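Local coordinates for cytochrome c family protein (Geobacter sulfurreducens, PDB 3OUE) that probably carries electrons along an extended chain of hemes, this chain being the C-terminal hexaheme part of a dodecaheme cytochrome c with cytochrome c7-type folds, at residues A[12-17]-A[76-81]; A[84-89]-A[97-102]. All coordinates share one frame; numbering follows the deposited sequence.

Contact 1: A[12-17]-A[76-81]. With HEC (heme c), chain F.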
loop_
_atom_site.group_PDB
_atom_site.type_symbol
_atom_site.label_atom_id
_atom_site.label_comp_id
_atom_site.label_asym_id
_atom_site.label_seq_id
_atom_site.Cartn_x
_atom_site.Cartn_y
_atom_site.Cartn_z
ATOM N N LYS A 12 -1.406 -5.360 -15.913
ATOM C CA LYS A 12 -0.290 -6.270 -16.100
ATOM C C LYS A 12 0.911 -5.661 -15.390
ATOM O O LYS A 12 1.254 -4.498 -15.616
ATOM C CB LYS A 12 0.001 -6.470 -17.592
ATOM C CG LYS A 12 0.941 -7.636 -17.905
ATOM C CD LYS A 12 0.481 -8.961 -17.270
ATOM C CE LYS A 12 0.892 -9.073 -15.795
ATOM N NZ LYS A 12 0.496 -10.365 -15.162
ATOM N N GLY A 13 1.528 -6.447 -14.513
ATOM C CA GLY A 13 2.669 -5.961 -13.764
ATOM C C GLY A 13 2.255 -5.342 -12.439
ATOM O O GLY A 13 3.084 -5.171 -11.545
ATOM N N VAL A 14 0.974 -5.003 -12.308
ATOM C CA VAL A 14 0.460 -4.402 -11.078
ATOM C C VAL A 14 -0.602 -5.293 -10.448
ATOM O O VAL A 14 -1.320 -6.005 -11.148
ATOM C CB VAL A 14 -0.181 -3.022 -11.342
ATOM C CG1 VAL A 14 -0.561 -2.369 -10.026
ATOM C CG2 VAL A 14 0.777 -2.138 -12.117
ATOM N N ALA A 15 -0.693 -5.258 -9.122
ATOM C CA ALA A 15 -1.686 -6.049 -8.411
ATOM C C ALA A 15 -3.055 -5.489 -8.783
ATOM O O ALA A 15 -3.246 -4.270 -8.813
ATOM C CB ALA A 15 -1.467 -5.940 -6.913
ATOM N N ASP A 16 -4.005 -6.371 -9.074
ATOM C CA ASP A 16 -5.343 -5.928 -9.449
ATOM C C ASP A 16 -6.027 -5.110 -8.366
ATOM O O ASP A 16 -5.730 -5.252 -7.175
ATOM C CB ASP A 16 -6.241 -7.118 -9.792
ATOM C CG ASP A 16 -5.682 -7.970 -10.908
ATOM O OD1 ASP A 16 -5.088 -7.410 -11.860
ATOM O OD2 ASP A 16 -5.854 -9.205 -10.833
ATOM N N ALA A 17 -6.944 -4.254 -8.804
ATOM C CA ALA A 17 -7.719 -3.409 -7.908
ATOM C C ALA A 17 -9.187 -3.823 -8.012
ATOM O O ALA A 17 -9.597 -4.468 -8.982
ATOM C CB ALA A 17 -7.552 -1.946 -8.294
ATOM N N LYS A 76 -6.313 -1.206 0.524
ATOM C CA LYS A 76 -7.756 -1.068 0.625
ATOM C C LYS A 76 -8.432 -1.295 -0.722
ATOM O O LYS A 76 -9.540 -1.835 -0.789
ATOM C CB LYS A 76 -8.122 0.310 1.182
ATOM C CG LYS A 76 -7.727 0.469 2.641
ATOM C CD LYS A 76 -8.280 1.738 3.245
ATOM C CE LYS A 76 -8.016 1.769 4.741
ATOM N NZ LYS A 76 -8.684 2.923 5.399
ATOM N N CYS A 77 -7.757 -0.892 -1.792
ATOM C CA CYS A 77 -8.290 -1.061 -3.138
ATOM C C CYS A 77 -7.536 -2.167 -3.869
ATOM O O CYS A 77 -8.092 -2.822 -4.748
ATOM C CB CYS A 77 -8.163 0.243 -3.920
ATOM S SG CYS A 77 -8.967 1.687 -3.153
ATOM N N HIS A 78 -6.270 -2.366 -3.506
ATOM C CA HIS A 78 -5.436 -3.396 -4.129
ATOM C C HIS A 78 -5.220 -4.572 -3.175
ATOM O O HIS A 78 -4.236 -4.613 -2.438
ATOM C CB HIS A 78 -4.075 -2.817 -4.522
ATOM C CG HIS A 78 -4.125 -1.859 -5.670
ATOM N ND1 HIS A 78 -4.109 -2.235 -6.994
ATOM C CD2 HIS A 78 -4.154 -0.503 -5.676
ATOM C CE1 HIS A 78 -4.118 -1.119 -7.736
ATOM N NE2 HIS A 78 -4.146 -0.042 -6.978
ATOM N N PRO A 79 -6.128 -5.554 -3.194
ATOM C CA PRO A 79 -6.018 -6.723 -2.316
ATOM C C PRO A 79 -4.595 -7.271 -2.191
ATOM O O PRO A 79 -4.143 -7.605 -1.093
ATOM C CB PRO A 79 -6.968 -7.727 -2.962
ATOM C CG PRO A 79 -8.045 -6.843 -3.520
ATOM C CD PRO A 79 -7.257 -5.696 -4.130
ATOM N N GLY A 80 -3.896 -7.364 -3.319
ATOM C CA GLY A 80 -2.540 -7.885 -3.309
ATOM C C GLY A 80 -1.507 -6.961 -2.691
ATOM O O GLY A 80 -0.391 -7.392 -2.391
ATOM N N LEU A 81 -1.860 -5.691 -2.505
ATOM C CA LEU A 81 -0.934 -4.733 -1.914
ATOM C C LEU A 81 -1.200 -4.564 -0.421
ATOM O O LEU A 81 -0.863 -3.535 0.164
ATOM C CB LEU A 81 -1.051 -3.378 -2.615
ATOM C CG LEU A 81 -0.604 -3.333 -4.081
ATOM C CD1 LEU A 81 -0.726 -1.921 -4.621
ATOM C CD2 LEU A 81 0.836 -3.810 -4.186
HETATM FE FE HEC F . -3.952 1.866 -7.423
HETATM C CHA HEC F . -4.238 1.352 -10.795
HETATM C CHB HEC F . -0.592 1.252 -7.548
HETATM C CHC HEC F . -3.590 2.977 -4.149
HETATM C CHD HEC F . -7.326 2.161 -7.170
HETATM N NA HEC F . -2.699 1.424 -8.854
HETATM C C1A HEC F . -2.959 1.363 -10.223
HETATM C C2A HEC F . -1.727 1.177 -10.971
HETATM C C3A HEC F . -0.710 1.072 -10.076
HETATM C C4A HEC F . -1.318 1.180 -8.748
HETATM C CMA HEC F . 0.777 0.927 -10.421
HETATM C CAA HEC F . -1.601 1.179 -12.492
HETATM C CBA HEC F . -1.612 2.584 -13.074
HETATM C CGA HEC F . -0.453 3.421 -12.572
HETATM O O1A HEC F . 0.702 2.950 -12.687
HETATM O O2A HEC F . -0.692 4.543 -12.065
HETATM N NB HEC F . -2.441 2.061 -6.129
HETATM C C1B HEC F . -1.125 1.675 -6.316
HETATM C C2B HEC F . -0.315 1.988 -5.128
HETATM C C3B HEC F . -1.138 2.583 -4.224
HETATM C C4B HEC F . -2.452 2.603 -4.841
HETATM C CMB HEC F . 1.177 1.718 -4.942
HETATM C CAB HEC F . -0.803 3.139 -2.830
HETATM C CBB HEC F . 0.455 4.000 -2.735
HETATM N NC HEC F . -5.162 2.423 -5.977
HETATM C C1C HEC F . -4.864 2.863 -4.673
HETATM C C2C HEC F . -6.056 3.226 -3.935
HETATM C C3C HEC F . -7.118 2.940 -4.773
HETATM C C4C HEC F . -6.561 2.479 -6.049
HETATM C CMC HEC F . -6.098 3.856 -2.537
HETATM C CAC HEC F . -8.603 2.952 -4.407
HETATM C CBC HEC F . -9.101 4.308 -3.949
HETATM N ND HEC F . -5.467 1.663 -8.686
HETATM C C1D HEC F . -6.819 1.764 -8.400
HETATM C C2D HEC F . -7.621 1.498 -9.602
HETATM C C3D HEC F . -6.743 1.302 -10.619
HETATM C C4D HEC F . -5.412 1.421 -10.056
HETATM C CMD HEC F . -9.136 1.374 -9.714
HETATM C CAD HEC F . -7.087 1.074 -12.083
HETATM C CBD HEC F . -7.631 2.349 -12.701
HETATM C CGD HEC F . -8.038 2.165 -14.147
HETATM O O1D HEC F . -8.629 3.100 -14.722
HETATM O O2D HEC F . -7.765 1.086 -14.711
HETATM O O HOH W 1 -4.605 -7.277 -5.950
#
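The CXXCH heme-binding motif of residues 74-78 ends in C77 and H78, and here a loop from near the N terminus is laid against it. C77 SG is bonded to the vinyl-derived carbon CAC of the heme. H78 NE2 coordinates the heme FE at 2.0 Å, with M49 as the other axial ligand. The far nitrogen of the imidazole is held by backbone: H78 ND1 donates to A15 O at 2.9 Å, a bent bond in which the donor stands above the carbonyl plane, and more weakly to D16 O. Such a grip helps to set the rotation of the ring about its bond to iron and would probably make the imidazole a stronger electron donor. A17 CB covers one face of the same ring in a CH-pi contact, 3.9 Å from the ring centroid. V14 sits farther along the heme: with CG1 anti to the backbone N (chi1 -174°), CG1 lies 3.4 Å from heme C3A while CG2 rests on the methyl CMA. Replacing V14 by an alanine removes both branches and is likely to leave a gap over this pyrrole, with C3A and the methyl CMA stripped of that apolar cover. Beyond the histidine, A15 CB meets L81 CG, and L81 CD1 reaches on to heme C2B, so that V14, A17 and L81 all line this side of the porphyrin. A water completes the seam, donating to D16 O at 2.6 Å and accepting from G80 N at 2.7 Å.

Contact 2: A[84-89]-A[97-102]. With HEC (heme c), chain G.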
loop_
_atom_site.group_PDB
_atom_site.type_symbol
_atom_site.label_atom_id
_atom_site.label_comp_id
_atom_site.label_asym_id
_atom_site.label_seq_id
_atom_site.Cartn_x
_atom_site.Cartn_y
_atom_site.Cartn_z
ATOM N N ALA A 84 1.297 -6.786 5.474
ATOM C CA ALA A 84 1.173 -7.870 6.440
ATOM C C ALA A 84 2.448 -8.051 7.248
ATOM O O ALA A 84 3.452 -7.391 6.988
ATOM C CB ALA A 84 0.837 -9.164 5.716
ATOM N N LYS A 85 2.400 -8.949 8.230
ATOM C CA LYS A 85 3.563 -9.230 9.059
ATOM C C LYS A 85 4.532 -10.069 8.238
ATOM O O LYS A 85 4.172 -11.143 7.745
ATOM C CB LYS A 85 3.163 -9.990 10.326
ATOM C CG LYS A 85 4.341 -10.244 11.262
ATOM C CD LYS A 85 3.928 -10.928 12.555
ATOM C CE LYS A 85 5.130 -11.109 13.472
ATOM N NZ LYS A 85 4.794 -11.903 14.692
ATOM N N LEU A 86 5.759 -9.577 8.089
ATOM C CA LEU A 86 6.773 -10.273 7.302
ATOM C C LEU A 86 7.749 -11.091 8.141
ATOM O O LEU A 86 8.113 -10.700 9.252
ATOM C CB LEU A 86 7.562 -9.266 6.463
ATOM C CG LEU A 86 6.746 -8.344 5.557
ATOM C CD1 LEU A 86 7.692 -7.470 4.765
ATOM C CD2 LEU A 86 5.875 -9.166 4.617
ATOM N N THR A 87 8.174 -12.224 7.588
ATOM C CA THR A 87 9.123 -13.113 8.256
ATOM C C THR A 87 10.314 -13.380 7.340
ATOM O O THR A 87 10.142 -13.854 6.217
ATOM C CB THR A 87 8.472 -14.468 8.605
ATOM O OG1 THR A 87 7.409 -14.261 9.542
ATOM C CG2 THR A 87 9.499 -15.417 9.204
ATOM N N TYR A 88 11.521 -13.073 7.809
ATOM C CA TYR A 88 12.709 -13.309 7.001
ATOM C C TYR A 88 13.479 -14.491 7.548
ATOM O O TYR A 88 13.602 -14.655 8.760
ATOM C CB TYR A 88 13.628 -12.087 6.991
ATOM C CG TYR A 88 12.999 -10.838 6.435
ATOM C CD1 TYR A 88 12.060 -10.123 7.172
ATOM C CD2 TYR A 88 13.332 -10.374 5.164
ATOM C CE1 TYR A 88 11.470 -8.976 6.661
ATOM C CE2 TYR A 88 12.744 -9.227 4.642
ATOM C CZ TYR A 88 11.814 -8.535 5.398
ATOM O OH TYR A 88 11.220 -7.403 4.891
ATOM N N LYS A 89 13.994 -15.317 6.646
ATOM C CA LYS A 89 14.776 -16.479 7.033
ATOM C C LYS A 89 16.241 -16.088 6.968
ATOM O O LYS A 89 16.808 -15.960 5.886
ATOM C CB LYS A 89 14.495 -17.638 6.081
ATOM C CG LYS A 89 13.160 -18.317 6.322
ATOM C CD LYS A 89 13.141 -19.003 7.681
ATOM C CE LYS A 89 11.890 -19.847 7.862
ATOM N NZ LYS A 89 11.931 -20.599 9.149
ATOM N N PHE A 97 9.125 -8.366 10.649
ATOM C CA PHE A 97 8.770 -6.981 10.399
ATOM C C PHE A 97 7.255 -6.849 10.448
ATOM O O PHE A 97 6.552 -7.390 9.595
ATOM C CB PHE A 97 9.242 -6.484 9.038
ATOM C CG PHE A 97 8.734 -5.111 8.724
ATOM C CD1 PHE A 97 9.260 -4.000 9.378
ATOM C CD2 PHE A 97 7.651 -4.936 7.879
ATOM C CE1 PHE A 97 8.708 -2.737 9.199
ATOM C CE2 PHE A 97 7.092 -3.676 7.695
ATOM C CZ PHE A 97 7.625 -2.574 8.361
ATOM N N ASP A 98 6.760 -6.116 11.442
ATOM C CA ASP A 98 5.328 -5.914 11.609
ATOM C C ASP A 98 4.864 -4.587 11.009
ATOM O O ASP A 98 5.211 -3.515 11.515
ATOM C CB ASP A 98 4.964 -5.935 13.095
ATOM C CG ASP A 98 3.467 -6.046 13.324
ATOM O OD1 ASP A 98 2.964 -7.191 13.392
ATOM O OD2 ASP A 98 2.792 -4.992 13.423
ATOM N N HIS A 99 4.076 -4.661 9.942
ATOM C CA HIS A 99 3.554 -3.461 9.294
ATOM C C HIS A 99 2.644 -2.672 10.230
ATOM O O HIS A 99 2.785 -1.457 10.379
ATOM C CB HIS A 99 2.741 -3.820 8.047
ATOM C CG HIS A 99 3.517 -3.775 6.767
ATOM N ND1 HIS A 99 4.050 -4.883 6.147
ATOM C CD2 HIS A 99 3.789 -2.730 5.945
ATOM C CE1 HIS A 99 4.606 -4.487 4.993
ATOM N NE2 HIS A 99 4.476 -3.185 4.820
ATOM N N ASP A 100 1.693 -3.367 10.847
ATOM C CA ASP A 100 0.736 -2.721 11.736
ATOM C C ASP A 100 1.360 -1.791 12.762
ATOM O O ASP A 100 0.904 -0.665 12.931
ATOM C CB ASP A 100 -0.120 -3.778 12.431
ATOM C CG ASP A 100 -1.007 -4.536 11.450
ATOM O OD1 ASP A 100 -1.605 -5.563 11.842
ATOM O OD2 ASP A 100 -1.114 -4.098 10.281
ATOM N N ILE A 101 2.403 -2.249 13.446
ATOM C CA ILE A 101 3.047 -1.409 14.445
ATOM C C ILE A 101 3.611 -0.140 13.809
ATOM O O ILE A 101 3.483 0.948 14.368
ATOM C CB ILE A 101 4.168 -2.168 15.177
ATOM C CG1 ILE A 101 3.573 -3.391 15.892
ATOM C CG2 ILE A 101 4.832 -1.254 16.187
ATOM C CD1 ILE A 101 4.592 -4.253 16.655
ATOM N N HIS A 102 4.217 -0.269 12.634
ATOM C CA HIS A 102 4.775 0.900 11.961
ATOM C C HIS A 102 3.701 1.798 11.363
ATOM O O HIS A 102 3.861 3.022 11.325
ATOM C CB HIS A 102 5.766 0.478 10.874
ATOM C CG HIS A 102 7.048 -0.068 11.418
ATOM N ND1 HIS A 102 7.201 -1.354 11.886
ATOM C CD2 HIS A 102 8.230 0.555 11.656
ATOM C CE1 HIS A 102 8.440 -1.464 12.392
ATOM N NE2 HIS A 102 9.106 -0.330 12.278
HETATM FE FE HEC G . 5.210 -2.050 3.322
HETATM C CHA HEC G . 6.714 -4.886 1.987
HETATM C CHB HEC G . 2.413 -2.647 1.448
HETATM C CHC HEC G . 3.665 0.779 4.611
HETATM C CHD HEC G . 7.961 -1.369 5.131
HETATM N NA HEC G . 4.691 -3.452 2.014
HETATM C C1A HEC G . 5.400 -4.586 1.595
HETATM C C2A HEC G . 4.614 -5.399 0.669
HETATM C C3A HEC G . 3.442 -4.743 0.517
HETATM C C4A HEC G . 3.494 -3.539 1.328
HETATM C CMA HEC G . 2.241 -5.284 -0.254
HETATM C CAA HEC G . 4.890 -6.805 0.087
HETATM C CBA HEC G . 4.855 -7.853 1.192
HETATM C CGA HEC G . 3.591 -7.776 2.039
HETATM O O1A HEC G . 2.567 -8.374 1.645
HETATM O O2A HEC G . 3.614 -7.099 3.093
HETATM N NB HEC G . 3.464 -1.116 3.061
HETATM C C1B HEC G . 2.411 -1.514 2.229
HETATM C C2B HEC G . 1.296 -0.590 2.305
HETATM C C3B HEC G . 1.643 0.337 3.267
HETATM C C4B HEC G . 2.973 0.025 3.684
HETATM C CMB HEC G . 0.031 -0.605 1.436
HETATM C CAB HEC G . 0.792 1.439 3.891
HETATM C CBB HEC G . -0.666 1.112 4.218
HETATM N NC HEC G . 5.682 -0.618 4.594
HETATM C C1C HEC G . 4.954 0.488 5.022
HETATM C C2C HEC G . 5.730 1.324 5.927
HETATM C C3C HEC G . 6.943 0.743 6.022
HETATM C C4C HEC G . 6.902 -0.479 5.245
HETATM C CMC HEC G . 5.271 2.566 6.683
HETATM C CAC HEC G . 8.202 1.337 6.669
HETATM C CBC HEC G . 8.136 1.636 8.149
HETATM N ND HEC G . 6.942 -2.941 3.506
HETATM C C1D HEC G . 7.975 -2.524 4.334
HETATM C C2D HEC G . 9.085 -3.458 4.270
HETATM C C3D HEC G . 8.773 -4.393 3.335
HETATM C C4D HEC G . 7.431 -4.103 2.883
HETATM C CMD HEC G . 10.336 -3.468 5.134
HETATM C CAD HEC G . 9.742 -5.475 2.875
HETATM C CBD HEC G . 10.415 -5.182 1.544
HETATM C CGD HEC G . 11.535 -6.160 1.227
HETATM O O1D HEC G . 11.494 -7.307 1.723
HETATM O O2D HEC G . 12.452 -5.782 0.467
#
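Backbone pairing joins L86 to F97 as an antiparallel hydrogen-bonded pair: L86 N donates to F97 O at 2.8 Å, and F97 N returns a bond to L86 O at 2.9 Å. Next to this pair, A84 O accepts from H99 ND1 at 2.7 Å. That bond is nearly straight (162°) and lies in the imidazole plane, fixing how the ring is turned while H99 NE2 binds the heme FE at 2.0 Å; H112 supplies the other axial ligand. Within 97-102, D98 caps the helix through OD2, which accepts from I101 N, and its carbonyl takes the N-H of H102 ND1, orienting the ligand of a further heme.

Apolar contacts fill the wedge between sheet and porphyrin. L86 CD1 touches F97 CD2 at 4.0 Å and also packs on heme CAD. The phenyl group of F97, its CG anti to the backbone N (chi1 173°), is carried over the heme, where the methyl CMD lies above the ring centre and F97 CZ comes to 3.5 Å from the heme meso carbon CHD. F97 CE2 in turn covers one face of the H99 imidazole, and CE1 overlies the rim of the H102 ring. F97 CB meets Y88 CE1 at the edge of the phenol.

Polar bonds to the propionates finish the grip: Y88 OH donates to heme O1D at 3.2 Å, and A84 N makes a weak hydrogen bond to heme O2A. A hairpin strand leading into a capped helix that presents two axial histidines to different hemes is an arrangement in keeping with the cytochrome c7 (c3) fold.

Overall arrangement
Following the chain from its N terminus, the loop between strands 7-9 and 17-19 supplies the first half of contact 1; its second half comes only after 58 further residues, so this contact closes a long loop and ties the stretch before strand 17-19 to the end of helix 74-77. Contact 2 opens almost at once and closes a short hairpin of seven intervening residues, around the turn between strands 86-90 and 93-97, just before helix 99-103; it ties strand 86-90 to the end of strand 93-97 and the start of that helix. The two are in series, neither nested nor crossed, with centres about 19 Å apart, and in each contact a backbone carbonyl steadies an iron-binding histidine.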